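PDB 6VHE: esterase family protein from Staphylococcus aureus, which probably hydrolyses carboxylic esters and the thioester S-formylglutathione, as a serine hydrolase of the esterase D family. Local coordinates for residues A[150-155]-A[180-185]; A[144-149]-A[200-205]; A[82-87]-A[122-127]. All coordinates share one frame; numbering follows the deposited sequence.

Contact 1 of 3, residues A[150-155]-A[180-185]; sequences FEAQNL and HDPYYL. With 6WG ((2~{R})-2-phenylpiperidine-1-carbaldehyde), chain E.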
loop_
_atom_site.group_PDB
_atom_site.type_symbol
_atom_site.label_atom_id
_atom_site.label_comp_id
_atom_site.label_asym_id
_atom_site.label_seq_id
_atom_site.Cartn_x
_atom_site.Cartn_y
_atom_site.Cartn_z
ATOM N N PHE A 150 1.235 14.449 -30.020
ATOM C CA PHE A 150 0.629 13.897 -31.218
ATOM C C PHE A 150 1.661 13.646 -32.302
ATOM O O PHE A 150 1.582 12.645 -33.009
ATOM C CB PHE A 150 -0.483 14.826 -31.724
ATOM C CG PHE A 150 -1.687 14.876 -30.803
ATOM C CD1 PHE A 150 -2.525 13.779 -30.681
ATOM C CD2 PHE A 150 -1.969 16.013 -30.059
ATOM C CE1 PHE A 150 -3.628 13.812 -29.825
ATOM C CE2 PHE A 150 -3.069 16.053 -29.204
ATOM C CZ PHE A 150 -3.899 14.950 -29.085
ATOM N N GLU A 151 2.648 14.519 -32.425
ATOM C CA GLU A 151 3.786 14.264 -33.300
ATOM C C GLU A 151 4.772 13.393 -32.532
ATOM O O GLU A 151 5.599 13.897 -31.768
ATOM C CB GLU A 151 4.440 15.563 -33.753
ATOM C CG GLU A 151 5.533 15.318 -34.773
ATOM C CD GLU A 151 5.169 14.183 -35.722
ATOM O OE1 GLU A 151 5.665 13.040 -35.528
ATOM O OE2 GLU A 151 4.370 14.443 -36.651
ATOM N N ALA A 152 4.686 12.076 -32.736
ATOM C CA ALA A 152 5.460 11.139 -31.927
ATOM C C ALA A 152 6.963 11.266 -32.125
ATOM O O ALA A 152 7.715 10.824 -31.253
ATOM C CB ALA A 152 5.045 9.700 -32.222
ATOM N N GLN A 153 7.429 11.843 -33.239
ATOM C CA GLN A 153 8.872 11.974 -33.408
ATOM C C GLN A 153 9.504 12.814 -32.309
ATOM O O GLN A 153 10.727 12.762 -32.133
ATOM C CB GLN A 153 9.198 12.567 -34.780
ATOM C CG GLN A 153 10.646 12.345 -35.229
ATOM C CD GLN A 153 11.042 10.872 -35.272
ATOM O OE1 GLN A 153 10.415 10.068 -35.961
ATOM N NE2 GLN A 153 12.093 10.518 -34.536
ATOM N N ASN A 154 8.699 13.559 -31.554
ATOM C CA ASN A 154 9.184 14.421 -30.487
ATOM C C ASN A 154 9.368 13.663 -29.173
ATOM O O ASN A 154 10.382 13.852 -28.489
ATOM C CB ASN A 154 8.219 15.597 -30.316
ATOM C CG ASN A 154 8.352 16.616 -31.438
ATOM O OD1 ASN A 154 9.224 16.497 -32.303
ATOM N ND2 ASN A 154 7.478 17.622 -31.434
ATOM N N LEU A 155 8.414 12.803 -28.800
ATOM C CA LEU A 155 8.625 11.920 -27.653
ATOM C C LEU A 155 9.822 11.008 -27.886
ATOM O O LEU A 155 10.687 10.863 -27.016
ATOM C CB LEU A 155 7.359 11.101 -27.362
ATOM C CG LEU A 155 7.307 10.191 -26.110
ATOM C CD1 LEU A 155 7.542 10.924 -24.780
ATOM C CD2 LEU A 155 5.993 9.438 -26.057
ATOM N N HIS A 180 3.411 3.790 -34.454
ATOM C CA HIS A 180 3.803 4.758 -33.444
ATOM C C HIS A 180 3.347 6.169 -33.785
ATOM O O HIS A 180 3.505 7.071 -32.955
ATOM C CB HIS A 180 5.324 4.722 -33.262
ATOM C CG HIS A 180 5.859 3.352 -32.983
ATOM N ND1 HIS A 180 5.734 2.740 -31.751
ATOM C CD2 HIS A 180 6.495 2.462 -33.785
ATOM C CE1 HIS A 180 6.281 1.536 -31.805
ATOM N NE2 HIS A 180 6.753 1.345 -33.026
ATOM N N ASP A 181 2.759 6.367 -34.958
ATOM C CA ASP A 181 2.395 7.689 -35.454
ATOM C C ASP A 181 0.887 7.901 -35.354
ATOM O O ASP A 181 0.126 7.224 -36.062
ATOM C CB ASP A 181 2.867 7.821 -36.903
ATOM C CG ASP A 181 2.451 9.122 -37.551
ATOM O OD1 ASP A 181 2.013 10.056 -36.850
ATOM O OD2 ASP A 181 2.574 9.203 -38.785
ATOM N N PRO A 182 0.406 8.811 -34.504
ATOM C CA PRO A 182 -1.049 9.029 -34.411
ATOM C C PRO A 182 -1.680 9.543 -35.699
ATOM O O PRO A 182 -2.873 9.309 -35.931
ATOM C CB PRO A 182 -1.172 10.057 -33.276
ATOM C CG PRO A 182 0.047 9.841 -32.450
ATOM C CD PRO A 182 1.141 9.491 -33.425
ATOM N N TYR A 183 -0.927 10.244 -36.541
ATOM C CA TYR A 183 -1.489 10.692 -37.810
ATOM C C TYR A 183 -1.741 9.514 -38.747
ATOM O O TYR A 183 -2.735 9.499 -39.480
ATOM C CB TYR A 183 -0.562 11.715 -38.455
ATOM C CG TYR A 183 -0.569 13.056 -37.766
ATOM C CD1 TYR A 183 -1.397 14.075 -38.212
ATOM C CD2 TYR A 183 0.262 13.309 -36.679
ATOM C CE1 TYR A 183 -1.409 15.307 -37.595
ATOM C CE2 TYR A 183 0.260 14.540 -36.054
ATOM C CZ TYR A 183 -0.578 15.537 -36.520
ATOM O OH TYR A 183 -0.590 16.772 -35.916
ATOM N N TYR A 184 -0.853 8.519 -38.743
ATOM C CA TYR A 184 -1.106 7.317 -39.530
ATOM C C TYR A 184 -2.289 6.532 -38.971
ATOM O O TYR A 184 -3.154 6.081 -39.731
ATOM C CB TYR A 184 0.154 6.455 -39.580
ATOM C CG TYR A 184 -0.059 5.022 -40.028
ATOM C CD1 TYR A 184 -0.130 4.686 -41.380
ATOM C CD2 TYR A 184 -0.168 3.998 -39.094
ATOM C CE1 TYR A 184 -0.318 3.368 -41.782
ATOM C CE2 TYR A 184 -0.349 2.684 -39.484
ATOM C CZ TYR A 184 -0.426 2.373 -40.820
ATOM O OH TYR A 184 -0.613 1.057 -41.179
ATOM N N LEU A 185 -2.342 6.359 -37.642
ATOM C CA LEU A 185 -3.474 5.680 -37.017
ATOM C C LEU A 185 -4.781 6.388 -37.345
ATOM O O LEU A 185 -5.809 5.740 -37.580
ATOM C CB LEU A 185 -3.270 5.602 -35.498
ATOM C CG LEU A 185 -2.062 4.768 -35.043
ATOM C CD1 LEU A 185 -1.959 4.656 -33.506
ATOM C CD2 LEU A 185 -2.088 3.388 -35.698
HETATM C C4 6WG E . 7.320 15.247 -24.089
HETATM C C7 6WG E . 7.200 14.999 -22.586
HETATM C C6 6WG E . 7.906 16.822 -25.830
HETATM C C9 6WG E . 7.329 16.100 -20.490
HETATM C C8 6WG E . 6.553 16.133 -21.809
HETATM C C1 6WG E . 7.674 15.855 -26.788
HETATM C C2 6WG E . 7.285 14.595 -26.378
HETATM C C3 6WG E . 7.119 14.275 -25.039
HETATM C C5 6WG E . 7.739 16.503 -24.489
HETATM C C10 6WG E . 8.037 14.753 -20.199
HETATM C C11 6WG E . 7.480 13.462 -20.849
HETATM N N1 6WG E . 6.684 13.757 -22.022
HETATM C C12 6WG E . 5.256 13.539 -21.781
HETATM O O1 6WG E . 4.903 12.521 -20.939
HETATM O O HOH W 1 3.726 11.058 -34.887
#

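Contact 2 of 3, residues A[144-149]-A[200-205]; sequences VPLSAV and LIMCGK. With 6WG ((2~{R})-2-phenylpiperidine-1-carbaldehyde), chain E.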
loop_
_atom_site.group_PDB
_atom_site.type_symbol
_atom_site.label_atom_id
_atom_site.label_comp_id
_atom_site.label_asym_id
_atom_site.label_seq_id
_atom_site.Cartn_x
_atom_site.Cartn_y
_atom_site.Cartn_z
ATOM N N VAL A 144 -9.902 11.199 -23.906
ATOM C CA VAL A 144 -9.495 12.541 -23.475
ATOM C C VAL A 144 -7.974 12.623 -23.387
ATOM O O VAL A 144 -7.396 12.298 -22.339
ATOM C CB VAL A 144 -10.121 12.914 -22.121
ATOM C CG1 VAL A 144 -9.831 14.379 -21.779
ATOM C CG2 VAL A 144 -11.621 12.650 -22.126
ATOM N N PRO A 145 -7.280 13.049 -24.439
ATOM C CA PRO A 145 -5.841 13.329 -24.301
ATOM C C PRO A 145 -5.615 14.688 -23.646
ATOM O O PRO A 145 -6.144 15.704 -24.097
ATOM C CB PRO A 145 -5.325 13.308 -25.752
ATOM C CG PRO A 145 -6.476 12.705 -26.578
ATOM C CD PRO A 145 -7.724 13.117 -25.839
ATOM N N LEU A 146 -4.822 14.699 -22.576
ATOM C CA LEU A 146 -4.420 15.914 -21.878
ATOM C C LEU A 146 -2.957 16.217 -22.176
ATOM O O LEU A 146 -2.095 15.362 -21.960
ATOM C CB LEU A 146 -4.595 15.761 -20.365
ATOM C CG LEU A 146 -5.928 15.190 -19.878
ATOM C CD1 LEU A 146 -5.848 14.917 -18.395
ATOM C CD2 LEU A 146 -7.025 16.188 -20.172
ATOM N N SER A 147 -2.674 17.432 -22.642
ATOM C CA SER A 147 -1.297 17.868 -22.884
ATOM C C SER A 147 -0.515 16.792 -23.633
ATOM O O SER A 147 0.614 16.442 -23.282
ATOM C CB SER A 147 -0.599 18.225 -21.573
ATOM O OG SER A 147 -1.442 19.013 -20.748
ATOM N N ALA A 148 -1.149 16.235 -24.657
ATOM C CA ALA A 148 -0.628 15.025 -25.257
ATOM C C ALA A 148 0.430 15.340 -26.311
ATOM O O ALA A 148 0.554 16.469 -26.797
ATOM C CB ALA A 148 -1.754 14.207 -25.890
ATOM N N VAL A 149 1.201 14.311 -26.652
ATOM C CA VAL A 149 2.136 14.346 -27.770
ATOM C C VAL A 149 1.448 13.688 -28.954
ATOM O O VAL A 149 1.103 12.501 -28.895
ATOM C CB VAL A 149 3.441 13.612 -27.430
ATOM C CG1 VAL A 149 4.398 13.685 -28.631
ATOM C CG2 VAL A 149 4.051 14.170 -26.176
ATOM N N LEU A 200 -12.256 14.777 -26.485
ATOM C CA LEU A 200 -12.032 16.022 -25.757
ATOM C C LEU A 200 -10.524 16.156 -25.578
ATOM O O LEU A 200 -9.908 15.355 -24.872
ATOM C CB LEU A 200 -12.752 16.020 -24.410
ATOM C CG LEU A 200 -12.394 17.209 -23.515
ATOM C CD1 LEU A 200 -13.010 18.484 -24.056
ATOM C CD2 LEU A 200 -12.838 16.963 -22.072
ATOM N N ILE A 201 -9.921 17.139 -26.242
ATOM C CA ILE A 201 -8.475 17.340 -26.212
ATOM C C ILE A 201 -8.200 18.599 -25.407
ATOM O O ILE A 201 -8.799 19.648 -25.668
ATOM C CB ILE A 201 -7.890 17.447 -27.632
ATOM C CG1 ILE A 201 -8.071 16.124 -28.385
ATOM C CG2 ILE A 201 -6.417 17.846 -27.593
ATOM C CD1 ILE A 201 -7.828 16.223 -29.900
ATOM N N MET A 202 -7.308 18.498 -24.422
ATOM C CA MET A 202 -7.062 19.609 -23.511
ATOM C C MET A 202 -5.571 19.914 -23.430
ATOM O O MET A 202 -4.751 19.002 -23.311
ATOM C CB MET A 202 -7.603 19.292 -22.099
ATOM C CG MET A 202 -9.077 18.926 -22.054
ATOM S SD MET A 202 -9.647 18.626 -20.355
ATOM C CE MET A 202 -9.755 20.308 -19.776
ATOM N N CYS A 203 -5.229 21.201 -23.438
ATOM C CA CYS A 203 -3.828 21.589 -23.321
ATOM C C CYS A 203 -3.748 23.023 -22.824
ATOM O O CYS A 203 -4.432 23.907 -23.356
ATOM C CB CYS A 203 -3.088 21.447 -24.666
ATOM S SG CYS A 203 -1.297 21.655 -24.534
ATOM N N GLY A 204 -2.905 23.252 -21.818
ATOM C CA GLY A 204 -2.643 24.611 -21.373
ATOM C C GLY A 204 -1.861 25.410 -22.402
ATOM O O GLY A 204 -1.005 24.885 -23.115
ATOM N N LYS A 205 -2.140 26.718 -22.458
ATOM C CA LYS A 205 -1.541 27.569 -23.492
ATOM C C LYS A 205 -0.062 27.848 -23.252
ATOM O O LYS A 205 0.626 28.299 -24.175
ATOM C CB LYS A 205 -2.282 28.904 -23.591
ATOM C CG LYS A 205 -3.607 28.849 -24.325
ATOM C CD LYS A 205 -4.254 30.236 -24.364
ATOM C CE LYS A 205 -5.645 30.189 -24.983
ATOM N NZ LYS A 205 -6.550 31.219 -24.404
HETATM C C4 6WG E . 7.320 15.247 -24.089
HETATM C C7 6WG E . 7.200 14.999 -22.586
HETATM C C6 6WG E . 7.906 16.822 -25.830
HETATM C C9 6WG E . 7.329 16.100 -20.490
HETATM C C8 6WG E . 6.553 16.133 -21.809
HETATM C C1 6WG E . 7.674 15.855 -26.788
HETATM C C2 6WG E . 7.285 14.595 -26.378
HETATM C C3 6WG E . 7.119 14.275 -25.039
HETATM C C5 6WG E . 7.739 16.503 -24.489
HETATM C C10 6WG E . 8.037 14.753 -20.199
HETATM C C11 6WG E . 7.480 13.462 -20.849
HETATM N N1 6WG E . 6.684 13.757 -22.022
HETATM C C12 6WG E . 5.256 13.539 -21.781
HETATM O O1 6WG E . 4.903 12.521 -20.939
HETATM O O HOH W 2 -0.914 21.559 -20.528
HETATM O O HOH W 3 -3.718 16.952 -25.502
#

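Contact 3 of 3, residues A[82-87]-A[122-127]; sequences SAYANM and HSMGGY. With 6WG ((2~{R})-2-phenylpiperidine-1-carbaldehyde), chain E.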
loop_
_atom_site.group_PDB
_atom_site.type_symbol
_atom_site.label_atom_id
_atom_site.label_comp_id
_atom_site.label_asym_id
_atom_site.label_seq_id
_atom_site.Cartn_x
_atom_site.Cartn_y
_atom_site.Cartn_z
ATOM N N SER A 82 7.397 3.118 -21.553
ATOM C CA SER A 82 7.113 2.334 -22.751
ATOM C C SER A 82 6.347 3.091 -23.826
ATOM O O SER A 82 6.179 2.551 -24.924
ATOM C CB SER A 82 6.292 1.101 -22.387
ATOM O OG SER A 82 5.009 1.502 -21.918
ATOM N N ALA A 83 5.827 4.279 -23.527
ATOM C CA ALA A 83 4.952 4.999 -24.457
ATOM C C ALA A 83 3.773 4.135 -24.917
ATOM O O ALA A 83 3.225 4.342 -26.004
ATOM C CB ALA A 83 5.734 5.533 -25.664
ATOM N N TYR A 84 3.361 3.170 -24.084
ATOM C CA TYR A 84 2.163 2.368 -24.345
ATOM C C TYR A 84 2.305 1.538 -25.617
ATOM O O TYR A 84 1.320 1.240 -26.296
ATOM C CB TYR A 84 0.901 3.252 -24.383
ATOM C CG TYR A 84 0.701 3.921 -23.039
ATOM C CD1 TYR A 84 0.058 3.258 -22.006
ATOM C CD2 TYR A 84 1.232 5.181 -22.781
ATOM C CE1 TYR A 84 -0.093 3.857 -20.744
ATOM C CE2 TYR A 84 1.091 5.778 -21.535
ATOM C CZ TYR A 84 0.433 5.110 -20.524
ATOM O OH TYR A 84 0.317 5.710 -19.286
ATOM N N ALA A 85 3.532 1.133 -25.933
ATOM C CA ALA A 85 3.812 0.302 -27.092
ATOM C C ALA A 85 4.177 -1.112 -26.664
ATOM O O ALA A 85 4.694 -1.336 -25.569
ATOM C CB ALA A 85 4.966 0.878 -27.923
ATOM N N ASN A 86 3.938 -2.072 -27.549
ATOM C CA ASN A 86 4.677 -3.327 -27.451
ATOM C C ASN A 86 6.105 -3.036 -27.897
ATOM O O ASN A 86 6.368 -2.876 -29.087
ATOM C CB ASN A 86 4.048 -4.409 -28.314
ATOM C CG ASN A 86 2.682 -4.798 -27.834
ATOM O OD1 ASN A 86 2.370 -4.697 -26.637
ATOM N ND2 ASN A 86 1.847 -5.249 -28.761
ATOM N N MET A 87 7.025 -2.965 -26.941
ATOM C CA MET A 87 8.354 -2.420 -27.190
ATOM C C MET A 87 9.206 -3.379 -28.016
ATOM O O MET A 87 9.105 -4.604 -27.878
ATOM C CB MET A 87 9.050 -2.123 -25.856
ATOM C CG MET A 87 8.256 -1.171 -24.941
ATOM S SD MET A 87 8.869 -1.203 -23.226
ATOM C CE MET A 87 10.504 -0.468 -23.439
ATOM N N HIS A 122 -2.324 11.941 -19.722
ATOM C CA HIS A 122 -1.574 13.168 -19.992
ATOM C C HIS A 122 -0.173 12.867 -20.533
ATOM O O HIS A 122 0.435 11.844 -20.201
ATOM C CB HIS A 122 -1.481 14.059 -18.729
ATOM C CG HIS A 122 -0.636 13.478 -17.642
ATOM N ND1 HIS A 122 -1.146 12.642 -16.671
ATOM C CD2 HIS A 122 0.689 13.598 -17.382
ATOM C CE1 HIS A 122 -0.171 12.274 -15.856
ATOM N NE2 HIS A 122 0.952 12.841 -16.265
ATOM N N SER A 123 0.320 13.771 -21.396
ATOM C CA SER A 123 1.635 13.688 -22.046
ATOM C C SER A 123 1.818 12.354 -22.769
ATOM O O SER A 123 1.092 12.067 -23.727
ATOM C CB SER A 123 2.765 13.917 -21.027
ATOM O OG SER A 123 4.022 14.136 -21.662
ATOM N N MET A 124 2.786 11.536 -22.330
ATOM C CA MET A 124 2.909 10.174 -22.859
ATOM C C MET A 124 1.596 9.410 -22.740
ATOM O O MET A 124 1.286 8.564 -23.586
ATOM C CB MET A 124 4.027 9.419 -22.124
ATOM C CG MET A 124 4.314 8.004 -22.635
ATOM S SD MET A 124 5.610 7.163 -21.659
ATOM C CE MET A 124 4.613 6.622 -20.249
ATOM N N GLY A 125 0.804 9.699 -21.705
ATOM C CA GLY A 125 -0.483 9.043 -21.568
ATOM C C GLY A 125 -1.560 9.629 -22.451
ATOM O O GLY A 125 -2.550 8.949 -22.740
ATOM N N GLY A 126 -1.401 10.887 -22.872
ATOM C CA GLY A 126 -2.288 11.423 -23.893
ATOM C C GLY A 126 -1.982 10.805 -25.242
ATOM O O GLY A 126 -2.884 10.535 -26.043
ATOM N N TYR A 127 -0.696 10.560 -25.494
ATOM C CA TYR A 127 -0.259 9.813 -26.664
ATOM C C TYR A 127 -0.826 8.398 -26.642
ATOM O O TYR A 127 -1.386 7.923 -27.634
ATOM C CB TYR A 127 1.267 9.818 -26.681
ATOM C CG TYR A 127 1.959 8.966 -27.718
ATOM C CD1 TYR A 127 2.682 7.839 -27.339
ATOM C CD2 TYR A 127 1.937 9.311 -29.056
ATOM C CE1 TYR A 127 3.352 7.070 -28.274
ATOM C CE2 TYR A 127 2.593 8.545 -30.002
ATOM C CZ TYR A 127 3.300 7.427 -29.603
ATOM O OH TYR A 127 3.969 6.667 -30.541
HETATM C C4 6WG E . 7.320 15.247 -24.089
HETATM C C7 6WG E . 7.200 14.999 -22.586
HETATM C C6 6WG E . 7.906 16.822 -25.830
HETATM C C9 6WG E . 7.329 16.100 -20.490
HETATM C C8 6WG E . 6.553 16.133 -21.809
HETATM C C1 6WG E . 7.674 15.855 -26.788
HETATM C C2 6WG E . 7.285 14.595 -26.378
HETATM C C3 6WG E . 7.119 14.275 -25.039
HETATM C C5 6WG E . 7.739 16.503 -24.489
HETATM C C10 6WG E . 8.037 14.753 -20.199
HETATM C C11 6WG E . 7.480 13.462 -20.849
HETATM N N1 6WG E . 6.684 13.757 -22.022
HETATM C C12 6WG E . 5.256 13.539 -21.781
HETATM O O1 6WG E . 4.903 12.521 -20.939
#

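Contact 1 of 3, residues A[150-155]-A[180-185]
In this alpha/beta-hydrolase fold, the excursion between strands 142-146 and 198-204 brings two capped helix N-termini together, Phe-150 and Ala-152 packing against His-180, Pro-182 and Tyr-183. No direct hydrogen bond crosses; the junction rests on methyl, ring and carbonyl contacts and one water. The carbonyl O of Phe-150 lies against the CG-CD side of the Pro-182 ring, 3.2 Å from CD, and is approached obliquely by the ring of Tyr-183. Ala-152 CB presses on His-180 O at 3.1 Å, an oxygen that also receives the hydroxyl of Tyr-127 from helix 124-135. Each helix is capped by its own acid: Glu-151 OE1 takes the N-H of Gln-153 through its anti lone pair, almost straight at 173°, while Asp-181 OD1 is met by Tyr-183 N from above the carboxylate plane. A water accepts from Ala-152 N and sits 2.8 Å from both Glu-151 OE1 and Asp-181 OD1, bridging two like-charged caps. Lys-176 pairs with the other oxygen of Asp-181, probably easing that charge. At the end of segment 150-155, the phenyl ring of the bound ligand lies against Leu-155, whose CD1 is 3.4 Å from its C3.

Contact 2 of 3, residues A[144-149]-A[200-205]
Pro-145 and Ser-147 pair with Met-202 through two nearly straight backbone bonds, Met-202 N to Pro-145 O at 3.0 Å and Ser-147 N to Met-202 O at 2.7 Å. Both backbone polar groups of Met-202 are thus engaged. The strands run parallel, their axes 10° apart. Pro-145, lacking an N-H, instead sets CD 3.3 Å from Leu-200 O, and Val-144 adds a CA-H...O contact to the same oxygen. Side chains line up in rows across the strands. Leu-146 and Met-202 lie alongside each other, with CD2 of Leu-146 3.6 Å from SD of Met-202, and Val-144 CG1 meets Leu-200 CD2; helix 238-253 packs here. On the other face Pro-145 CD rests on Ile-201 CG1, backed by helix 210-222. Beyond the strand end Ser-147 turns into a left-handed conformation. Its OG, set beside the backbone N by chi1 of -45°, accepts from Trp-241 and gives a proton to a water 2.6 Å away that also holds Gly-204 N. The Ser-147 side chain touches Asp-207 and His-236, the predicted acid and base. Strand order 1-2-4-3-5-6-7-8, with the predicted acid Asp-207 just after strand 198-204, is that of the alpha/beta-hydrolase sheet.

Contact 3 of 3, residues A[82-87]-A[122-127]
Apolar packing joins the 82-87 loop to the start of helix 124-135: Met-124 crosses Tyr-84 obliquely, while Ala-83 CB touches both Met-124 CG and, at 3.9 Å, Tyr-127 CE1. With CG anti to the backbone N (chi1 -177°), Met-124 extends toward the loop, bringing SD to 3.4 Å from Ala-83 N, and the bend at chi3 turns CE to 3.8 Å from Tyr-84 CE2. The same CE2 lies 3.6 Å from Gly-125 CA, and Met-124 O approaches the Tyr-84 ring obliquely.

No hydrogen bond spans the segments, although Ala-83 O lies at the edge of the Tyr-127 ring, near its plane, and also receives Lys-131. The loop holds its own shape: a type I' turn from Ser-82 to Ala-85, reinforced by an ST turn in which Ser-82 OG accepts from Tyr-84 N. The Tyr-84 hydroxyl group bonds to His-48 O.

Covalent chemistry lies on the helix side. Ser-123, the predicted nucleophile, occupies a strained elbow (phi 54°, psi -116°), and its OG is bonded to C12 of the ligand at 1.4 Å. Ligand O1 accepts from Met-124 N at 2.7 Å and also from Leu-50 N, as in an oxyanion hole. The connectivity is that of a serine carbamate, with O1 lodged where the oxyanion of a substrate would probably be stabilised.

All three contacts border one pocket, occupied by the ligand joined to Ser-123. Contact 3 holds the nucleophile; Leu-146 O of contact 2 accepts from Ser-123 N at 2.9 Å, tying the elbow to the neighbouring strand, their centres about 14 Å apart. From contact 2 the chain runs straight into contact 1, and Phe-150 CZ packs 4.0 Å from Pro-145 CB. Val-149 and Leu-155, one from each, both touch the C2-C3 side of the ligand's phenyl ring, Val-149 CG2 lying 3.3 Å from its C2. Tyr-127 joins contact 3 to contact 1, centres about 11 Å apart: its ring packs on Ala-152 and Pro-182. Contact 1 is nested within the loop closed by contact 2.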